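Local coordinates for ABC transporter periplasmic peptide-binding protein (Pseudoalteromonas, PDB 4QFK) that probably captures dipeptides or other short peptides in the periplasm and delivers them to an ABC importer of the inner membrane, at residues I292-F297 and V429-A434; A378-R383 and Y412-F417. One frame throughout, in Å; residues are numbered along the deposited sequence.

Interaction 1: residues I292-F297 and V429-A434; sequences IGYWAF and VLLGWA
Tyr294 and Leu431 face each other as a hydrogen-bonded pair of an antiparallel beta ladder, in which strand 282-297 runs beside strand 428-434 within the mixed sheet of a family 5 solute-binding protein. Backbone bonds also join Ile292 with Trp433 and Ala296 with Val429; Tyr294 N reaches Leu431 O at 3.0 Å, nearly straight (170°). From CB, the tyrosine side chain takes CG between backbone N and carbonyl carbon (chi1 56°), which swings the ring across the partner strand. CG and CD1 meet Leu431 O, which sits over the ring centre; CD2 and CE2 meet Gly432 CA, CE2 within 3.3 Å, and CZ meets Gly432 N. CE1 meets Leu431 CB at 3.8 Å, and OH ends beside Leu431 CG. On the face bearing Trp295 and Leu430, leucine CD2 packs 3.6 Å from indole CD1, against helix 389-401, where both touch Met396. A water lies at the phenol edge, in the ring plane, 2.6 Å from Tyr294 OH, and donates to Gly432 O. With an alanine for the tyrosine, the Leu431-Gly432 peptide is likely to lose the ring packed on it, and the water its phenolic partner. Gly432 has no CB, and one would collide with Ile292 O.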
loop_
_atom_site.group_PDB
_atom_site.type_symbol
_atom_site.label_atom_id
_atom_site.label_comp_id
_atom_site.label_asym_id
_atom_site.label_seq_id
_atom_site.Cartn_x
_atom_site.Cartn_y
_atom_site.Cartn_z
ATOM N N ILE A 292 8.953 -2.905 2.404
ATOM C CA ILE A 292 10.233 -3.226 3.014
ATOM C C ILE A 292 10.124 -3.190 4.534
ATOM O O ILE A 292 9.517 -2.271 5.108
ATOM C CB ILE A 292 11.341 -2.271 2.562
ATOM C CG1 ILE A 292 12.640 -2.542 3.324
ATOM C CG2 ILE A 292 10.919 -0.822 2.764
ATOM C CD1 ILE A 292 13.544 -3.546 2.657
ATOM N N GLY A 293 10.679 -4.214 5.176
ATOM C CA GLY A 293 10.917 -4.177 6.601
ATOM C C GLY A 293 12.379 -3.848 6.852
ATOM O O GLY A 293 13.263 -4.365 6.157
ATOM N N TYR A 294 12.644 -3.001 7.846
ATOM C CA TYR A 294 13.993 -2.486 8.042
ATOM C C TYR A 294 14.300 -2.275 9.517
ATOM O O TYR A 294 13.398 -2.281 10.368
ATOM C CB TYR A 294 14.170 -1.151 7.293
ATOM C CG TYR A 294 13.133 -0.100 7.687
ATOM C CD1 TYR A 294 13.168 0.495 8.942
ATOM C CD2 TYR A 294 12.106 0.267 6.827
ATOM C CE1 TYR A 294 12.224 1.432 9.330
ATOM C CE2 TYR A 294 11.145 1.222 7.213
ATOM C CZ TYR A 294 11.217 1.797 8.466
ATOM O OH TYR A 294 10.290 2.746 8.883
ATOM N N TRP A 295 15.578 -2.059 9.807
ATOM C CA TRP A 295 16.015 -1.642 11.128
ATOM C C TRP A 295 16.561 -0.228 10.972
ATOM O O TRP A 295 17.601 -0.025 10.345
ATOM C CB TRP A 295 17.110 -2.582 11.595
ATOM C CG TRP A 295 17.586 -2.407 12.993
ATOM C CD1 TRP A 295 16.881 -1.925 14.061
ATOM C CD2 TRP A 295 18.889 -2.740 13.486
ATOM N NE1 TRP A 295 17.675 -1.927 15.194
ATOM C CE2 TRP A 295 18.913 -2.420 14.863
ATOM C CE3 TRP A 295 20.043 -3.268 12.891
ATOM C CZ2 TRP A 295 20.037 -2.615 15.654
ATOM C CZ3 TRP A 295 21.173 -3.458 13.687
ATOM C CH2 TRP A 295 21.157 -3.135 15.054
ATOM N N ALA A 296 15.853 0.760 11.501
ATOM C CA ALA A 296 16.288 2.152 11.333
ATOM C C ALA A 296 17.004 2.660 12.557
ATOM O O ALA A 296 16.575 2.384 13.680
ATOM C CB ALA A 296 15.108 3.077 10.991
ATOM N N PHE A 297 18.080 3.421 12.323
ATOM C CA PHE A 297 18.859 4.043 13.390
ATOM C C PHE A 297 18.513 5.507 13.591
ATOM O O PHE A 297 18.460 6.281 12.631
ATOM C CB PHE A 297 20.358 3.945 13.097
ATOM C CG PHE A 297 20.887 2.550 13.135
ATOM C CD1 PHE A 297 21.052 1.894 14.343
ATOM C CD2 PHE A 297 21.211 1.889 11.965
ATOM C CE1 PHE A 297 21.530 0.590 14.382
ATOM C CE2 PHE A 297 21.699 0.594 11.988
ATOM C CZ PHE A 297 21.859 -0.064 13.199
ATOM N N VAL A 429 14.712 1.097 15.667
ATOM C CA VAL A 429 13.326 0.671 15.525
ATOM C C VAL A 429 13.169 -0.293 14.363
ATOM O O VAL A 429 13.680 -0.057 13.256
ATOM C CB VAL A 429 12.390 1.884 15.340
ATOM C CG1 VAL A 429 12.799 2.699 14.100
ATOM C CG2 VAL A 429 10.921 1.446 15.249
ATOM N N LEU A 430 12.504 -1.409 14.648
ATOM C CA LEU A 430 12.095 -2.348 13.625
ATOM C C LEU A 430 10.727 -1.912 13.195
ATOM O O LEU A 430 9.768 -1.911 13.985
ATOM C CB LEU A 430 12.038 -3.763 14.172
ATOM C CG LEU A 430 13.377 -4.329 14.646
ATOM C CD1 LEU A 430 13.130 -5.653 15.341
ATOM C CD2 LEU A 430 14.376 -4.464 13.465
ATOM N N LEU A 431 10.646 -1.530 11.933
ATOM C CA LEU A 431 9.443 -0.964 11.384
ATOM C C LEU A 431 9.487 -1.225 9.892
ATOM O O LEU A 431 10.328 -1.989 9.401
ATOM C CB LEU A 431 9.408 0.527 11.687
ATOM C CG LEU A 431 8.182 1.396 11.431
ATOM C CD1 LEU A 431 6.869 0.676 11.682
ATOM C CD2 LEU A 431 8.298 2.660 12.284
ATOM N N GLY A 432 8.591 -0.602 9.154
ATOM C CA GLY A 432 8.569 -0.853 7.736
ATOM C C GLY A 432 7.567 -0.040 6.967
ATOM O O GLY A 432 6.888 0.829 7.504
ATOM N N TRP A 433 7.479 -0.348 5.684
ATOM C CA TRP A 433 6.702 0.458 4.774
ATOM C C TRP A 433 6.122 -0.409 3.665
ATOM O O TRP A 433 6.780 -1.293 3.125
ATOM C CB TRP A 433 7.555 1.613 4.207
ATOM C CG TRP A 433 6.792 2.604 3.337
ATOM C CD1 TRP A 433 6.896 2.748 1.986
ATOM C CD2 TRP A 433 5.823 3.574 3.764
ATOM N NE1 TRP A 433 6.061 3.744 1.542
ATOM C CE2 TRP A 433 5.389 4.269 2.611
ATOM C CE3 TRP A 433 5.284 3.928 5.004
ATOM C CZ2 TRP A 433 4.443 5.288 2.661
ATOM C CZ3 TRP A 433 4.342 4.946 5.052
ATOM C CH2 TRP A 433 3.932 5.614 3.887
ATOM N N ALA A 434 4.857 -0.156 3.382
ATOM C CA ALA A 434 4.133 -0.765 2.282
ATOM C C ALA A 434 3.779 0.434 1.460
ATOM O O ALA A 434 3.164 1.376 1.967
ATOM C CB ALA A 434 2.864 -1.436 2.795
HETATM O O HOH W 1 11.298 -3.985 10.429
HETATM O O HOH W 2 7.957 3.243 7.906
#

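Interaction 2: residues A378-R383 and Y412-F417; sequences AMPVSR and YEWNTF
Pro380 fits between two aromatic side chains of the 412-417 segment. Its CD lies over one face of the Phe417 ring, 3.8 Å from the centroid and offset toward the rim, in a CH-pi contact; Met379 CA makes another over the ring, 4.0 Å from that centroid. Pro380 CG meets the edge of the Trp414 indole, 3.6 Å from CE3. Val381 crosses that indole at about a right angle, with CG2 approaching CE3 and CZ3. Met379 CB touches both aromatics, 3.9 Å from Phe417 CE2 and farther from Trp414 CZ3. No hydrogen bond joins the two segments. Both aromatics start from the first turn of helix 414-422, and each has CG opposite its backbone N (chi1 -177° in Trp414, 173° in Phe417), which turns both rings toward the 378-383 loop, Phe417 by a face and Trp414 largely by its edge. Glu413 is the N-cap of that turn: its OE2 accepts from Asn415 N at 2.8 Å, approached from above the carboxylate plane, while OE1 takes a bond from Thr416 OG1. Farther out, Tyr412 stacks edge-to-face on Trp377. The loop leaves strand 372-378 for helix 389-401, whose Ala389 touches Met379, while Phe417 packs on Val429 of strand 428-434.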
loop_
_atom_site.group_PDB
_atom_site.type_symbol
_atom_site.label_atom_id
_atom_site.label_comp_id
_atom_site.label_asym_id
_atom_site.label_seq_id
_atom_site.Cartn_x
_atom_site.Cartn_y
_atom_site.Cartn_z
ATOM N N ALA A 378 10.194 -2.352 18.918
ATOM C CA ALA A 378 9.535 -3.362 18.106
ATOM C C ALA A 378 8.133 -2.904 17.791
ATOM O O ALA A 378 7.332 -2.723 18.699
ATOM C CB ALA A 378 9.491 -4.704 18.844
ATOM N N MET A 379 7.828 -2.706 16.513
ATOM C CA MET A 379 6.464 -2.381 16.141
ATOM C C MET A 379 5.481 -3.428 16.697
ATOM O O MET A 379 5.703 -4.633 16.591
ATOM C CB MET A 379 6.320 -2.216 14.630
ATOM C CG MET A 379 6.546 -3.473 13.840
ATOM S SD MET A 379 6.306 -3.168 12.075
ATOM C CE MET A 379 7.823 -3.822 11.432
ATOM N N PRO A 380 4.390 -2.955 17.306
ATOM C CA PRO A 380 3.399 -3.784 18.003
ATOM C C PRO A 380 2.482 -4.621 17.101
ATOM O O PRO A 380 1.793 -5.515 17.609
ATOM C CB PRO A 380 2.555 -2.753 18.760
ATOM C CG PRO A 380 2.707 -1.483 17.965
ATOM C CD PRO A 380 4.110 -1.512 17.431
ATOM N N VAL A 381 2.439 -4.351 15.802
ATOM C CA VAL A 381 1.474 -5.086 14.982
ATOM C C VAL A 381 2.092 -5.796 13.797
ATOM O O VAL A 381 3.036 -5.310 13.191
ATOM C CB VAL A 381 0.323 -4.199 14.497
ATOM C CG1 VAL A 381 -0.537 -3.781 15.664
ATOM C CG2 VAL A 381 0.865 -2.984 13.767
ATOM N N SER A 382 1.544 -6.962 13.490
ATOM C CA SER A 382 1.987 -7.748 12.359
ATOM C C SER A 382 1.632 -7.086 11.033
ATOM O O SER A 382 0.524 -6.561 10.833
ATOM C CB SER A 382 1.390 -9.148 12.420
ATOM O OG SER A 382 1.776 -9.884 11.276
ATOM N N ARG A 383 2.589 -7.118 10.121
ATOM C CA ARG A 383 2.386 -6.541 8.809
ATOM C C ARG A 383 3.224 -7.311 7.793
ATOM O O ARG A 383 4.201 -7.980 8.157
ATOM C CB ARG A 383 2.763 -5.059 8.830
ATOM C CG ARG A 383 1.956 -4.207 7.891
ATOM C CD ARG A 383 0.503 -4.142 8.315
ATOM N NE ARG A 383 0.304 -3.259 9.458
ATOM C CZ ARG A 383 -0.747 -3.335 10.272
ATOM N NH1 ARG A 383 -1.679 -4.255 10.055
ATOM N NH2 ARG A 383 -0.867 -2.504 11.299
ATOM N N TYR A 412 5.346 -0.494 22.459
ATOM C CA TYR A 412 4.174 0.283 22.856
ATOM C C TYR A 412 3.015 -0.040 21.919
ATOM O O TYR A 412 3.221 -0.529 20.805
ATOM C CB TYR A 412 4.428 1.787 22.739
ATOM C CG TYR A 412 5.420 2.390 23.702
ATOM C CD1 TYR A 412 5.168 2.435 25.067
ATOM C CD2 TYR A 412 6.593 2.962 23.236
ATOM C CE1 TYR A 412 6.086 3.004 25.938
ATOM C CE2 TYR A 412 7.502 3.539 24.098
ATOM C CZ TYR A 412 7.245 3.557 25.438
ATOM O OH TYR A 412 8.157 4.125 26.274
ATOM N N GLU A 413 1.800 0.273 22.356
ATOM C CA GLU A 413 0.626 0.165 21.500
ATOM C C GLU A 413 0.769 1.095 20.300
ATOM O O GLU A 413 1.345 2.179 20.407
ATOM C CB GLU A 413 -0.648 0.480 22.294
ATOM C CG GLU A 413 -1.827 0.998 21.469
ATOM C CD GLU A 413 -1.854 2.521 21.360
ATOM O OE1 GLU A 413 -1.465 3.196 22.345
ATOM O OE2 GLU A 413 -2.258 3.036 20.288
ATOM N N TRP A 414 0.222 0.665 19.168
ATOM C CA TRP A 414 0.507 1.270 17.872
ATOM C C TRP A 414 0.588 2.797 17.801
ATOM O O TRP A 414 1.628 3.359 17.408
ATOM C CB TRP A 414 -0.482 0.786 16.816
ATOM C CG TRP A 414 -0.156 1.350 15.485
ATOM C CD1 TRP A 414 -0.792 2.378 14.844
ATOM C CD2 TRP A 414 0.925 0.958 14.644
ATOM N NE1 TRP A 414 -0.182 2.633 13.641
ATOM C CE2 TRP A 414 0.873 1.769 13.492
ATOM C CE3 TRP A 414 1.930 -0.013 14.745
ATOM C CZ2 TRP A 414 1.794 1.639 12.442
ATOM C CZ3 TRP A 414 2.844 -0.146 13.699
ATOM C CH2 TRP A 414 2.767 0.676 12.564
ATOM N N ASN A 415 -0.511 3.466 18.141
ATOM C CA ASN A 415 -0.598 4.905 17.916
ATOM C C ASN A 415 0.433 5.706 18.707
ATOM O O ASN A 415 0.970 6.702 18.207
ATOM C CB ASN A 415 -2.015 5.411 18.185
ATOM C CG ASN A 415 -3.015 4.898 17.164
ATOM O OD1 ASN A 415 -2.799 5.010 15.953
ATOM N ND2 ASN A 415 -4.110 4.318 17.648
ATOM N N THR A 416 0.704 5.260 19.932
ATOM C CA THR A 416 1.706 5.886 20.789
ATOM C C THR A 416 3.107 5.510 20.309
ATOM O O THR A 416 4.067 6.288 20.424
ATOM C CB THR A 416 1.525 5.454 22.261
ATOM O OG1 THR A 416 0.227 5.863 22.724
ATOM C CG2 THR A 416 2.597 6.085 23.141
ATOM N N PHE A 417 3.214 4.305 19.761
ATOM C CA PHE A 417 4.470 3.852 19.207
ATOM C C PHE A 417 4.864 4.751 18.036
ATOM O O PHE A 417 5.993 5.241 17.969
ATOM C CB PHE A 417 4.342 2.399 18.770
ATOM C CG PHE A 417 5.529 1.878 18.026
ATOM C CD1 PHE A 417 6.616 1.366 18.706
ATOM C CD2 PHE A 417 5.550 1.883 16.638
ATOM C CE1 PHE A 417 7.715 0.876 18.017
ATOM C CE2 PHE A 417 6.643 1.397 15.952
ATOM C CZ PHE A 417 7.725 0.894 16.646
#

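Overall arrangement
Strand 282-297, reached after about half of the chain, supplies the earlier half of interaction 1. The chain then passes through helices 307-315, 319-327 and 356-365 to strand 372-378, and the loop beyond it supplies the first half of interaction 2. Helix 389-401 and strand 405-410 lead to helix 414-422, which closes that smaller loop; strand 428-434 follows and closes the larger one. Interaction 2 is therefore nested inside interaction 1. Their centres lie about 12 Å apart and they touch: Met379 N probably bonds to Leu430 O, and Met379 CE packs on Leu431 CA. Together they join strands 282-297 and 428-434 to the loop after strand 372-378 and to helix 414-422, near the sheet end formed by strand 405-410.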